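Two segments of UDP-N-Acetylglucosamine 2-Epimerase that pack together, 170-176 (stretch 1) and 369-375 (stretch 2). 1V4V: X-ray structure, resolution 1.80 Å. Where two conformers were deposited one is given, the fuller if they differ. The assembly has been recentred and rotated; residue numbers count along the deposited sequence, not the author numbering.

Stretch 1 (170-176) GILVTGQ
Stretch 2 369-375: PRPEDWL

Two backbone groups of Val173 anchor the contact. Trp374 N donates to Val173 O at 2.8 Å, nearly straight at 165°. Val173 N donates to Asp373 OD1 at 2.9 Å. Asp373 (chi1 m, -65°) accepts this bond through its side chain; Val173 ends the strand 171-173. Stretch 370-374 is extended but forms no regular strand, with phi -66 to -85° and psi 123 to 160°. The two directions differ by 40°. In register, Val173 CA lies 4.9 Å from Asp373 CA, and Thr174 CA 5.1 Å from Trp374 CA.

Asp373 OD1 also takes a salt bridge from Arg370 NH1 at 3.1 Å. Arg370 is extended (chi1-chi3 all t, chi4 -63°), which carries NH1 to a weak hydrogen bond with Ile171 O at 3.5 Å. Water 3 links the same pair, 2.6 Å from Arg370 NE and 2.9 Å from Ile171 O.

Apolar packing adds to these bonds. Leu172 (t, p) lays CD1 over one guanidinium face, 3.5 Å from Arg370 NH1, and sets CD2 3.7 Å from Pro371 CG. Val173 (t) points toward stretch 2; its CG1 meets the Trp374 ring edge, 4.1 Å from CE3. Trp374 has chi1 167° and chi2 73°. Gly175 (phi 88°, psi 180°) brings CA 3.6 Å from Trp374 CE3; a CB there would crowd Trp374 CD2. Together 372 Å² is buried.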

# COMPACT_ATOMS: atom_id res chain seq x y z
N GLY A 170 4.95 -14.86 -4.07
CA GLY A 170 3.80 -14.17 -3.51
C GLY A 170 2.70 -13.86 -4.51
O GLY A 170 1.77 -13.13 -4.19
N ILE A 171 2.82 -14.40 -5.72
CA ILE A 171 1.81 -14.16 -6.75
C ILE A 171 1.33 -15.47 -7.38
O ILE A 171 2.14 -16.34 -7.70
CB ILE A 171 2.37 -13.29 -7.90
CG1 ILE A 171 2.94 -11.99 -7.34
CG2 ILE A 171 1.27 -13.00 -8.92
CD1 ILE A 171 3.75 -11.20 -8.34
N LEU A 172 0.02 -15.58 -7.55
CA LEU A 172 -0.60 -16.76 -8.17
C LEU A 172 -1.55 -16.26 -9.25
O LEU A 172 -2.41 -15.43 -8.97
CB LEU A 172 -1.39 -17.55 -7.12
CG LEU A 172 -2.15 -18.79 -7.61
CD1 LEU A 172 -1.17 -19.88 -8.01
CD2 LEU A 172 -3.06 -19.31 -6.50
N VAL A 173 -1.40 -16.73 -10.48
CA VAL A 173 -2.29 -16.32 -11.56
C VAL A 173 -3.47 -17.28 -11.48
O VAL A 173 -3.32 -18.48 -11.67
CB VAL A 173 -1.61 -16.45 -12.94
CG1 VAL A 173 -2.59 -16.07 -14.04
CG2 VAL A 173 -0.40 -15.54 -13.00
N THR A 174 -4.66 -16.74 -11.21
CA THR A 174 -5.84 -17.56 -11.02
C THR A 174 -6.93 -17.48 -12.09
O THR A 174 -7.75 -18.39 -12.20
CB THR A 174 -6.52 -17.20 -9.70
OG1 THR A 174 -7.00 -15.85 -9.77
CG2 THR A 174 -5.54 -17.32 -8.54
N GLY A 175 -6.92 -16.41 -12.88
CA GLY A 175 -7.99 -16.23 -13.85
C GLY A 175 -9.04 -15.49 -13.05
O GLY A 175 -8.83 -15.22 -11.86
N GLN A 176 -10.19 -15.15 -13.64
CA GLN A 176 -11.21 -14.41 -12.91
C GLN A 176 -12.24 -15.24 -12.15
O GLN A 176 -12.84 -16.16 -12.71
CB GLN A 176 -11.93 -13.45 -13.86
CG GLN A 176 -11.00 -12.46 -14.54
CD GLN A 176 -11.76 -11.30 -15.17
OE1 GLN A 176 -11.28 -10.69 -16.13
NE2 GLN A 176 -12.93 -10.99 -14.63
N PRO A 369 -0.51 -28.23 -0.89
CA PRO A 369 0.51 -27.76 -1.83
C PRO A 369 0.06 -26.54 -2.64
O PRO A 369 -1.13 -26.23 -2.70
CB PRO A 369 0.72 -28.98 -2.72
CG PRO A 369 -0.66 -29.54 -2.81
CD PRO A 369 -1.16 -29.46 -1.38
N ARG A 370 1.02 -25.85 -3.25
CA ARG A 370 0.71 -24.66 -4.05
C ARG A 370 0.05 -25.07 -5.36
O ARG A 370 0.62 -25.85 -6.13
CB ARG A 370 1.99 -23.88 -4.37
CG ARG A 370 1.76 -22.67 -5.28
CD ARG A 370 3.08 -21.99 -5.63
NE ARG A 370 2.90 -20.81 -6.49
CZ ARG A 370 2.40 -20.84 -7.72
NH1 ARG A 370 2.28 -19.72 -8.42
NH2 ARG A 370 2.01 -21.99 -8.26
N PRO A 371 -1.15 -24.54 -5.64
CA PRO A 371 -1.84 -24.89 -6.88
C PRO A 371 -1.07 -24.34 -8.07
O PRO A 371 -0.24 -23.44 -7.92
CB PRO A 371 -3.20 -24.21 -6.71
CG PRO A 371 -2.85 -22.98 -5.93
CD PRO A 371 -1.89 -23.52 -4.88
N GLU A 372 -1.33 -24.89 -9.25
CA GLU A 372 -0.66 -24.43 -10.46
C GLU A 372 -1.42 -23.23 -11.02
O GLU A 372 -2.64 -23.15 -10.89
CB GLU A 372 -0.61 -25.55 -11.51
CG GLU A 372 0.11 -26.80 -11.04
CD GLU A 372 0.26 -27.84 -12.14
OE1 GLU A 372 -0.77 -28.25 -12.72
OE2 GLU A 372 1.41 -28.24 -12.42
N ASP A 373 -0.69 -22.30 -11.63
CA ASP A 373 -1.29 -21.10 -12.21
C ASP A 373 -2.19 -21.40 -13.40
O ASP A 373 -1.91 -22.31 -14.19
CB ASP A 373 -0.21 -20.13 -12.67
CG ASP A 373 0.63 -19.58 -11.53
OD1 ASP A 373 0.05 -19.23 -10.49
OD2 ASP A 373 1.86 -19.48 -11.70
N TRP A 374 -3.25 -20.62 -13.53
CA TRP A 374 -4.17 -20.75 -14.66
C TRP A 374 -3.39 -20.29 -15.88
O TRP A 374 -2.62 -19.33 -15.80
CB TRP A 374 -5.39 -19.85 -14.45
CG TRP A 374 -6.25 -19.68 -15.68
CD1 TRP A 374 -7.10 -20.60 -16.23
CD2 TRP A 374 -6.35 -18.51 -16.50
NE1 TRP A 374 -7.72 -20.07 -17.34
CE2 TRP A 374 -7.27 -18.79 -17.53
CE3 TRP A 374 -5.74 -17.25 -16.47
CZ2 TRP A 374 -7.60 -17.85 -18.52
CZ3 TRP A 374 -6.06 -16.31 -17.45
CH2 TRP A 374 -6.99 -16.63 -18.46
N LEU A 375 -3.58 -20.97 -17.00
CA LEU A 375 -2.87 -20.61 -18.22
C LEU A 375 -3.83 -20.05 -19.26
O LEU A 375 -4.86 -20.66 -19.56
CB LEU A 375 -2.14 -21.82 -18.79
CG LEU A 375 -0.94 -22.33 -17.99
CD1 LEU A 375 -0.43 -23.63 -18.59
CD2 LEU A 375 0.15 -21.27 -17.99
O HOH W 1 2.41 -16.73 -10.49
O HOH W 2 4.79 -17.59 -8.65
O HOH W 3 3.63 -18.32 -6.20